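Local coordinates for protein LipS lipolytic enzyme (PDB 4FBL) that acts as a thermostable lipolytic enzyme of the alpha/beta-hydrolase fold, probably cleaving lipid esters with a serine-histidine-aspartate triad, at residues Val209-Met212 / Leu213-Arg216; Gly139-Pro142 / Glu143-Ala146; Ile270-Arg273 / Ser274-Ile278. All coordinates share one frame; numbering follows the deposited sequence.

Interaction 1 of 3, residues Val209-Met212 / Leu213-Arg216; sequences VAEM and LLPR
The puckered pyrrolidine ring of P215 meets M212 through a single atom, CD, which lies 3.5 Å from M212 O. The flat carboxylate of E211 stands clear of residues 213-216 at the end of an extended chain. Its OE2 makes a salt bridge to R156 of the second subunit, while the R156 of its own chain forms only a long, weak ion pair with OE1. Nearer the backbone, E211 does take part: its CG is 4.1 Å from L214 CD1, the two side chains passing at a slant. L214 CB, CG and CD1 all lie around E211 O, and L214 N gives that same oxygen a weak hydrogen bond of 3.4 Å.

V209 and L213, one helical turn apart, run side by side and point the same way. With chi1 at 169°, V209 sends CG1 forward beside its own carbonyl carbon; L213 CG lies beside its own backbone N, which turns CD1 back to within 4.0 Å of V209 CG1. The turn between them is closed by L213 N and V209 O, 3.0 Å apart, with the donor nearly in line with the C=O bond. Both side chains rest on W136 of helix 129-140, and A163 and A166 of the second subunit pack against L213 and V209 respectively.

P215 has no N-H to give, so the regular i to i+4 pattern cannot run on through it. The chain winds on as a 3-10 turn, with R216 N bonded to L213 O at 2.8 Å. This tightening of the spiral at a proline is a familiar way for a helix to finish. Here it belongs to helix 200-213, which in the alpha/beta-hydrolase fold leads the chain back into the central, mostly parallel sheet at strand 221-226.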
ATOM      1  N   VAL C 209       2.380   0.518  -4.516  1.00 17.71           N
ATOM      2  CA  VAL C 209       2.783  -0.335  -5.627  1.00 15.68           C
ATOM      3  C   VAL C 209       3.642   0.509  -6.574  1.00 17.77           C
ATOM      4  O   VAL C 209       4.736   0.088  -6.982  1.00 18.05           O
ATOM      5  CB  VAL C 209       1.600  -1.017  -6.324  1.00 17.75           C
ATOM      6  CG1 VAL C 209       2.072  -1.689  -7.689  1.00 12.14           C
ATOM      7  CG2 VAL C 209       0.962  -2.073  -5.349  1.00 18.52           C
ATOM      8  N   ALA C 210       3.214   1.753  -6.847  1.00 18.12           N
ATOM      9  CA  ALA C 210       4.004   2.649  -7.730  1.00 16.97           C
ATOM     10  C   ALA C 210       5.337   2.939  -7.207  1.00 18.58           C
ATOM     11  O   ALA C 210       6.353   2.924  -8.003  1.00 19.01           O
ATOM     12  CB  ALA C 210       3.253   4.035  -7.995  1.00 18.16           C
ATOM     13  N   GLU C 211       5.381   3.338  -5.916  1.00 17.75           N
ATOM     14  CA  GLU C 211       6.668   3.541  -5.304  1.00 17.61           C
ATOM     15  C   GLU C 211       7.617   2.315  -5.467  1.00 19.20           C
ATOM     16  O   GLU C 211       8.821   2.479  -5.725  1.00 19.60           O
ATOM     17  CB  GLU C 211       6.535   3.865  -3.808  1.00 18.06           C
ATOM     18  CG  GLU C 211       7.936   4.345  -3.296  1.00 22.84           C
ATOM     19  CD  GLU C 211       7.941   4.751  -1.751  1.00 29.87           C
ATOM     20  OE1 GLU C 211       6.891   4.859  -1.146  1.00 27.64           O
ATOM     21  OE2 GLU C 211       9.002   4.995  -1.164  1.00 33.61           O
ATOM     22  N   MET C 212       7.115   1.117  -5.203  1.00 19.34           N
ATOM     23  CA  MET C 212       7.964  -0.097  -5.284  1.00 20.55           C
ATOM     24  C   MET C 212       8.436  -0.437  -6.757  1.00 21.66           C
ATOM     25  O   MET C 212       9.529  -1.003  -6.972  1.00 18.93           O
ATOM     26  CB  MET C 212       7.179  -1.282  -4.701  1.00 19.85           C
ATOM     27  CG  MET C 212       8.141  -2.464  -4.252  1.00 25.27           C
ATOM     28  SD  MET C 212       7.316  -3.854  -3.486  1.00 25.74           S
ATOM     29  CE  MET C 212       6.309  -2.984  -2.195  1.00 22.13           C
ATOM     30  N   LEU C 213       7.619  -0.056  -7.764  1.00 20.95           N
ATOM     31  CA  LEU C 213       8.020  -0.140  -9.180  1.00 20.42           C
ATOM     32  C   LEU C 213       9.043   0.888  -9.729  1.00 22.62           C
ATOM     33  O   LEU C 213       9.594   0.691 -10.825  1.00 23.93           O
ATOM     34  CB  LEU C 213       6.784  -0.020 -10.031  1.00 18.86           C
ATOM     35  CG  LEU C 213       5.845  -1.184  -9.964  1.00 19.34           C
ATOM     36  CD1 LEU C 213       4.491  -0.915 -10.748  1.00 18.26           C
ATOM     37  CD2 LEU C 213       6.502  -2.415 -10.605  1.00 18.81           C
ATOM     38  N   LEU C 214       9.304   1.974  -9.006  1.00 20.84           N
ATOM     39  CA  LEU C 214      10.123   3.020  -9.507  1.00 21.05           C
ATOM     40  C   LEU C 214      11.409   2.576 -10.271  1.00 22.36           C
ATOM     41  O   LEU C 214      11.670   3.104 -11.327  1.00 23.33           O
ATOM     42  CB  LEU C 214      10.467   3.987  -8.380  1.00 19.84           C
ATOM     43  CG  LEU C 214       9.416   5.056  -7.984  1.00 22.05           C
ATOM     44  CD1 LEU C 214       9.746   5.779  -6.627  1.00 19.94           C
ATOM     45  CD2 LEU C 214       9.224   6.097  -9.064  1.00 18.27           C
ATOM     46  N   PRO C 215      12.241   1.638  -9.718  1.00 23.08           N
ATOM     47  CA  PRO C 215      13.505   1.215 -10.379  1.00 23.29           C
ATOM     48  C   PRO C 215      13.211   0.649 -11.797  1.00 21.83           C
ATOM     49  O   PRO C 215      14.014   0.733 -12.707  1.00 24.16           O
ATOM     50  CB  PRO C 215      14.007   0.066  -9.440  1.00 22.22           C
ATOM     51  CG  PRO C 215      13.531   0.618  -8.040  1.00 25.79           C
ATOM     52  CD  PRO C 215      12.075   0.981  -8.400  1.00 22.78           C
ATOM     53  N   ARG C 216      12.037   0.119 -11.999  1.00 21.35           N
ATOM     54  CA  ARG C 216      11.641  -0.376 -13.313  1.00 22.26           C
ATOM     55  C   ARG C 216      11.198   0.642 -14.342  1.00 21.92           C
ATOM     56  O   ARG C 216      11.099   0.310 -15.545  1.00 22.80           O
ATOM     57  CB  ARG C 216      10.491  -1.302 -13.150  1.00 23.37           C
ATOM     58  CG  ARG C 216      10.820  -2.730 -12.800  1.00 29.32           C
ATOM     59  CD  ARG C 216       9.457  -3.289 -12.578  1.00 37.44           C
ATOM     60  NE  ARG C 216       9.368  -4.679 -12.896  1.00 43.35           N
ATOM     61  CZ  ARG C 216       8.649  -5.259 -13.850  1.00 40.75           C
ATOM     62  NH1 ARG C 216       7.867  -4.621 -14.715  1.00 30.93           N
ATOM     63  NH2 ARG C 216       8.740  -6.579 -13.883  1.00 42.78           N
TER

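Interaction 2 of 3, residues Gly139-Pro142 / Glu143-Ala146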
ATOM      1  N   GLY C 139       6.131   1.489 -14.928  1.00 19.99           N
ATOM      2  CA  GLY C 139       6.888   0.426 -14.211  1.00 20.15           C
ATOM      3  C   GLY C 139       6.363  -0.978 -14.532  1.00 20.66           C
ATOM      4  O   GLY C 139       7.126  -1.981 -14.624  1.00 21.16           O
ATOM      5  N   GLN C 140       5.072  -1.042 -14.762  1.00 19.16           N
ATOM      6  CA  GLN C 140       4.354  -2.300 -14.992  1.00 20.17           C
ATOM      7  C   GLN C 140       4.577  -2.777 -16.419  1.00 21.55           C
ATOM      8  O   GLN C 140       4.680  -4.033 -16.642  1.00 20.18           O
ATOM      9  CB  GLN C 140       2.860  -2.141 -14.782  1.00 18.85           C
ATOM     10  CG  GLN C 140       2.042  -3.358 -15.084  1.00 23.12           C
ATOM     11  CD  GLN C 140       2.340  -4.544 -14.064  1.00 31.67           C
ATOM     12  OE1 GLN C 140       1.846  -4.551 -12.971  1.00 28.40           O
ATOM     13  NE2 GLN C 140       3.160  -5.499 -14.457  1.00 27.68           N
ATOM     14  N   PHE C 141       4.681  -1.811 -17.357  1.00 19.64           N
ATOM     15  CA  PHE C 141       4.861  -2.105 -18.828  1.00 20.70           C
ATOM     16  C   PHE C 141       6.037  -1.256 -19.281  1.00 20.22           C
ATOM     17  O   PHE C 141       5.856  -0.194 -19.883  1.00 20.61           O
ATOM     18  CB  PHE C 141       3.642  -1.659 -19.577  1.00 18.68           C
ATOM     19  CG  PHE C 141       2.358  -2.298 -19.061  1.00 24.26           C
ATOM     20  CD1 PHE C 141       2.013  -3.641 -19.413  1.00 25.03           C
ATOM     21  CD2 PHE C 141       1.508  -1.581 -18.191  1.00 18.47           C
ATOM     22  CE1 PHE C 141       0.798  -4.230 -18.894  1.00 25.47           C
ATOM     23  CE2 PHE C 141       0.291  -2.122 -17.708  1.00 22.53           C
ATOM     24  CZ  PHE C 141      -0.073  -3.445 -18.043  1.00 22.85           C
ATOM     25  N   PRO C 142       7.238  -1.668 -18.918  1.00 21.26           N
ATOM     26  CA  PRO C 142       8.372  -0.784 -19.022  1.00 23.03           C
ATOM     27  C   PRO C 142       8.803  -0.384 -20.433  1.00 24.89           C
ATOM     28  O   PRO C 142       9.549   0.527 -20.552  1.00 25.06           O
ATOM     29  CB  PRO C 142       9.521  -1.610 -18.376  1.00 25.02           C
ATOM     30  CG  PRO C 142       8.905  -2.753 -17.723  1.00 22.74           C
ATOM     31  CD  PRO C 142       7.635  -3.011 -18.458  1.00 22.63           C
ATOM     32  N   GLU C 143       8.340  -1.057 -21.473  1.00 26.83           N
ATOM     33  CA  GLU C 143       8.762  -0.702 -22.822  1.00 28.74           C
ATOM     34  C   GLU C 143       7.625  -0.006 -23.517  1.00 28.22           C
ATOM     35  O   GLU C 143       7.733   0.281 -24.715  1.00 28.55           O
ATOM     36  CB  GLU C 143       8.995  -1.972 -23.688  1.00 29.90           C
ATOM     37  CG  GLU C 143       9.733  -3.052 -23.006  1.00 36.19           C
ATOM     38  CD  GLU C 143      11.193  -2.975 -23.279  1.00 45.65           C
ATOM     39  OE1 GLU C 143      11.817  -1.921 -23.081  1.00 47.38           O
ATOM     40  OE2 GLU C 143      11.732  -3.997 -23.709  1.00 52.35           O
ATOM     41  N   ARG C 144       6.505   0.218 -22.838  1.00 25.53           N
ATOM     42  CA  ARG C 144       5.368   0.524 -23.606  1.00 23.33           C
ATOM     43  C   ARG C 144       5.272   2.040 -23.897  1.00 21.75           C
ATOM     44  O   ARG C 144       4.729   2.465 -24.926  1.00 20.08           O
ATOM     45  CB  ARG C 144       4.181   0.082 -22.857  1.00 24.31           C
ATOM     46  CG  ARG C 144       3.039   0.087 -23.822  1.00 34.16           C
ATOM     47  CD  ARG C 144       1.996  -0.833 -23.231  1.00 47.35           C
ATOM     48  NE  ARG C 144       2.082  -2.260 -23.564  1.00 52.55           N
ATOM     49  CZ  ARG C 144       1.086  -3.123 -23.325  1.00 55.27           C
ATOM     50  NH1 ARG C 144      -0.064  -2.721 -22.748  1.00 50.88           N
ATOM     51  NH2 ARG C 144       1.239  -4.396 -23.676  1.00 59.19           N
ATOM     52  N   PHE C 145       5.779   2.858 -22.971  1.00 18.94           N
ATOM     53  CA  PHE C 145       5.585   4.315 -23.069  1.00 17.71           C
ATOM     54  C   PHE C 145       6.817   4.981 -23.624  1.00 18.78           C
ATOM     55  O   PHE C 145       7.933   4.628 -23.257  1.00 18.96           O
ATOM     56  CB  PHE C 145       5.204   4.902 -21.689  1.00 15.68           C
ATOM     57  CG  PHE C 145       3.813   4.492 -21.258  1.00 15.33           C
ATOM     58  CD1 PHE C 145       2.702   5.204 -21.722  1.00 17.18           C
ATOM     59  CD2 PHE C 145       3.617   3.350 -20.507  1.00 17.46           C
ATOM     60  CE1 PHE C 145       1.360   4.797 -21.413  1.00 13.66           C
ATOM     61  CE2 PHE C 145       2.289   2.963 -20.147  1.00 16.82           C
ATOM     62  CZ  PHE C 145       1.201   3.717 -20.594  1.00 15.15           C
ATOM     63  N   ALA C 146       6.624   5.951 -24.487  1.00 17.85           N
ATOM     64  CA  ALA C 146       7.788   6.823 -24.915  1.00 18.54           C
ATOM     65  C   ALA C 146       8.133   7.925 -23.852  1.00 17.44           C
ATOM     66  O   ALA C 146       9.207   8.534 -23.877  1.00 20.92           O
ATOM     67  CB  ALA C 146       7.487   7.497 -26.292  1.00 17.18           C
TER
HETATM   68  O   HOH W   1       7.059   2.380 -20.310  1.00 19.29           O
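F141 and R144 lie alongside each other and point the same way, with the phenyl ring and the guanidinium only 12° from parallel. The overlap is displaced: F141 CD1 sits over the centre of the guanidinium, 4.0 Å from R144 NH1, whereas NH1 in turn lies toward the rim of the ring. R144 arrives there by leaving the backbone with CG anti to its own N (chi1 -166°) and then bending at chi3, which lays the flat group over the ring. Lower down, the two CB atoms, F141 CB and R144 CB, are 3.8 Å apart. On the opposite ring face Q140 CG comes to 3.4 Å above the plane, again near the rim, and the phenyl is thus held between the residue before it and the one three places after it.

The backbone brings this pair together. F141 is the first residue to leave helical geometry, and P142 and E143 form the corners of a type I beta turn closed by R144 N and F141 O at 3.1 Å. The bond is straight at the hydrogen, but its donor stands well above the carbonyl plane. Water 1 also binds F141 O, donating to it at 2.9 Å, and accepts from F145 N at 3.0 Å; it lies in the plane of the F145 ring, at the edge.

The turn joins helix 129-140 to strand 147-151. M112 of helix 101-118 touches F141, R144 and F145, P169 of the second subunit packs on F141, and F145 reaches into the sheet against L122 and M124 of strand 121-127.

Interaction 3 of 3, residues Ile270-Arg273 / Ser274-Ile278; sequences ILER and SLAFI
I270 and S274 face the central sheet from helix 267-279, the C-terminal helix of the alpha/beta-hydrolase fold, which follows the last sheet strand, 249-254, and the loop containing H259 of the spermidine pocket. Four successive i to i+4 backbone bonds link the two halves of this segment, among them L275 N to L271 O at 2.8 Å and A276 N to E272 O at 2.9 Å.

On the flank turned to helix 68-76, L271 and L275 lie in parallel, their CD1 atoms 3.8 Å apart. L271 CG is anti to its own backbone N while L275 CG lies beside its own, and these opposite choices bring the two branches together. Both leucines pack on that helix, L271 on F69 and L70, L275 on F74. Farther round the helix the chain of E272 bends at chi2 and lets OE2 approach A276 CB to 4.0 Å, a contact at the exposed side.

The surroundings of the inward face are apolar: I270 and S274 touch I224 of strand 221-226, and F277 touches L222 there and M149 of strand 147-151. A serine buried here has its hydroxyl satisfied within the helix. With chi1 at -59°, S274 OG lies beside its own backbone N and gives its hydrogen to the carbonyl one turn back, as buried helical serines often do. I270 O is therefore gripped twice, by S274 OG at 2.7 Å and by S274 N at 2.9 Å, the two donors coming from opposite faces of the carbonyl plane.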
ATOM      1  N   ILE C 270       2.365  24.054 -17.671  1.00 18.97           N
ATOM      2  CA  ILE C 270       2.306  22.573 -17.645  1.00 18.14           C
ATOM      3  C   ILE C 270       1.935  22.104 -19.096  1.00 18.01           C
ATOM      4  O   ILE C 270       2.520  21.167 -19.590  1.00 17.26           O
ATOM      5  CB  ILE C 270       1.206  22.037 -16.632  1.00 17.72           C
ATOM      6  CG1 ILE C 270       1.602  22.342 -15.189  1.00 15.50           C
ATOM      7  CG2 ILE C 270       0.986  20.484 -16.826  1.00 19.45           C
ATOM      8  CD1 ILE C 270       0.412  22.168 -14.176  1.00 17.48           C
ATOM      9  N   LEU C 271       0.964  22.746 -19.747  1.00 17.68           N
ATOM     10  CA  LEU C 271       0.530  22.265 -21.092  1.00 18.41           C
ATOM     11  C   LEU C 271       1.664  22.473 -22.042  1.00 19.86           C
ATOM     12  O   LEU C 271       2.003  21.592 -22.878  1.00 18.58           O
ATOM     13  CB  LEU C 271      -0.691  23.075 -21.569  1.00 16.60           C
ATOM     14  CG  LEU C 271      -1.223  22.805 -22.962  1.00 20.68           C
ATOM     15  CD1 LEU C 271      -1.491  21.302 -23.250  1.00 12.42           C
ATOM     16  CD2 LEU C 271      -2.437  23.658 -23.225  1.00 20.71           C
ATOM     17  N   GLU C 272       2.215  23.694 -21.983  1.00 20.79           N
ATOM     18  CA  GLU C 272       3.339  24.030 -22.945  1.00 21.65           C
ATOM     19  C   GLU C 272       4.529  23.071 -22.804  1.00 20.61           C
ATOM     20  O   GLU C 272       5.038  22.517 -23.777  1.00 19.96           O
ATOM     21  CB  GLU C 272       3.813  25.505 -22.801  1.00 20.61           C
ATOM     22  CG  GLU C 272       4.710  25.972 -23.953  1.00 26.13           C
ATOM     23  CD  GLU C 272       6.181  25.392 -23.931  1.00 31.21           C
ATOM     24  OE1 GLU C 272       6.755  25.160 -22.816  1.00 33.04           O
ATOM     25  OE2 GLU C 272       6.763  25.170 -25.055  1.00 33.49           O
ATOM     26  N   ARG C 273       5.023  22.893 -21.584  1.00 21.67           N
ATOM     27  CA  ARG C 273       6.189  21.981 -21.379  1.00 21.38           C
ATOM     28  C   ARG C 273       5.824  20.514 -21.641  1.00 20.38           C
ATOM     29  O   ARG C 273       6.650  19.774 -22.039  1.00 21.17           O
ATOM     30  CB  ARG C 273       6.771  22.145 -19.957  1.00 20.89           C
ATOM     31  CG  ARG C 273       7.176  23.541 -19.713  1.00 26.04           C
ATOM     32  CD  ARG C 273       8.587  23.854 -20.245  1.00 30.44           C
ATOM     33  NE  ARG C 273       9.473  23.959 -19.073  1.00 47.47           N
ATOM     34  CZ  ARG C 273      10.005  25.107 -18.611  1.00 49.10           C
ATOM     35  NH1 ARG C 273       9.853  26.290 -19.243  1.00 51.12           N
ATOM     36  NH2 ARG C 273      10.710  25.082 -17.516  1.00 47.78           N
ATOM     37  N   SER C 274       4.590  20.084 -21.376  1.00 20.19           N
ATOM     38  CA  SER C 274       4.187  18.701 -21.646  1.00 19.05           C
ATOM     39  C   SER C 274       4.144  18.517 -23.150  1.00 20.20           C
ATOM     40  O   SER C 274       4.611  17.504 -23.636  1.00 19.29           O
ATOM     41  CB  SER C 274       2.801  18.310 -21.053  1.00 18.66           C
ATOM     42  OG  SER C 274       2.854  18.492 -19.608  1.00 20.36           O
ATOM     43  N   LEU C 275       3.582  19.484 -23.885  1.00 20.80           N
ATOM     44  CA  LEU C 275       3.557  19.375 -25.417  1.00 19.61           C
ATOM     45  C   LEU C 275       4.996  19.342 -25.959  1.00 20.77           C
ATOM     46  O   LEU C 275       5.349  18.504 -26.821  1.00 21.18           O
ATOM     47  CB  LEU C 275       2.826  20.600 -25.991  1.00 18.73           C
ATOM     48  CG  LEU C 275       1.299  20.590 -25.955  1.00 20.05           C
ATOM     49  CD1 LEU C 275       0.701  21.990 -26.305  1.00 18.54           C
ATOM     50  CD2 LEU C 275       0.796  19.498 -26.904  1.00 20.76           C
ATOM     51  N   ALA C 276       5.852  20.202 -25.404  1.00 20.49           N
ATOM     52  CA  ALA C 276       7.283  20.234 -25.801  1.00 21.20           C
ATOM     53  C   ALA C 276       7.998  18.851 -25.571  1.00 22.13           C
ATOM     54  O   ALA C 276       8.817  18.324 -26.397  1.00 20.33           O
ATOM     55  CB  ALA C 276       7.982  21.375 -25.059  1.00 21.15           C
ATOM     56  N   PHE C 277       7.683  18.276 -24.428  1.00 20.84           N
ATOM     57  CA  PHE C 277       8.223  17.007 -24.007  1.00 19.06           C
ATOM     58  C   PHE C 277       7.782  15.866 -24.938  1.00 19.19           C
ATOM     59  O   PHE C 277       8.589  15.000 -25.338  1.00 18.70           O
ATOM     60  CB  PHE C 277       7.708  16.747 -22.577  1.00 19.69           C
ATOM     61  CG  PHE C 277       8.118  15.353 -22.009  1.00 21.07           C
ATOM     62  CD1 PHE C 277       9.437  15.109 -21.589  1.00 18.83           C
ATOM     63  CD2 PHE C 277       7.194  14.326 -21.947  1.00 17.52           C
ATOM     64  CE1 PHE C 277       9.778  13.805 -21.069  1.00 20.02           C
ATOM     65  CE2 PHE C 277       7.545  13.030 -21.477  1.00 15.47           C
ATOM     66  CZ  PHE C 277       8.777  12.788 -21.014  1.00 15.88           C
ATOM     67  N   ILE C 278       6.494  15.818 -25.243  1.00 18.80           N
ATOM     68  CA  ILE C 278       6.001  14.901 -26.241  1.00 18.76           C
ATOM     69  C   ILE C 278       6.672  15.022 -27.615  1.00 21.52           C
ATOM     70  O   ILE C 278       7.064  13.953 -28.172  1.00 19.92           O
ATOM     71  CB  ILE C 278       4.465  15.049 -26.464  1.00 20.19           C
ATOM     72  CG1 ILE C 278       3.704  14.552 -25.212  1.00 17.98           C
ATOM     73  CG2 ILE C 278       3.961  14.259 -27.682  1.00 19.99           C
ATOM     74  CD1 ILE C 278       2.170  15.095 -25.128  1.00 20.50           C
TER

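How the interactions relate
Interactions 1 and 2 both lie where a helix gives way to loop, touch the second subunit and meet directly, R216 NH1 making a probable hydrogen bond to G139 O at 2.7 Å. Interaction 1, partly buried and mostly aliphatic, rests on helix 129-140, whose end interaction 2 forms as a surface turn with a water bridge and a charged group over a ring. That turn leads into strand 147-151, against which interaction 3 packs. Interaction 3 is uninterrupted helix without contact to the partner chain; its centre is about 24 Å from that of interaction 1 and about 20 Å from that of interaction 2, though the nearest atoms of 2 and 3 are about 5 Å apart.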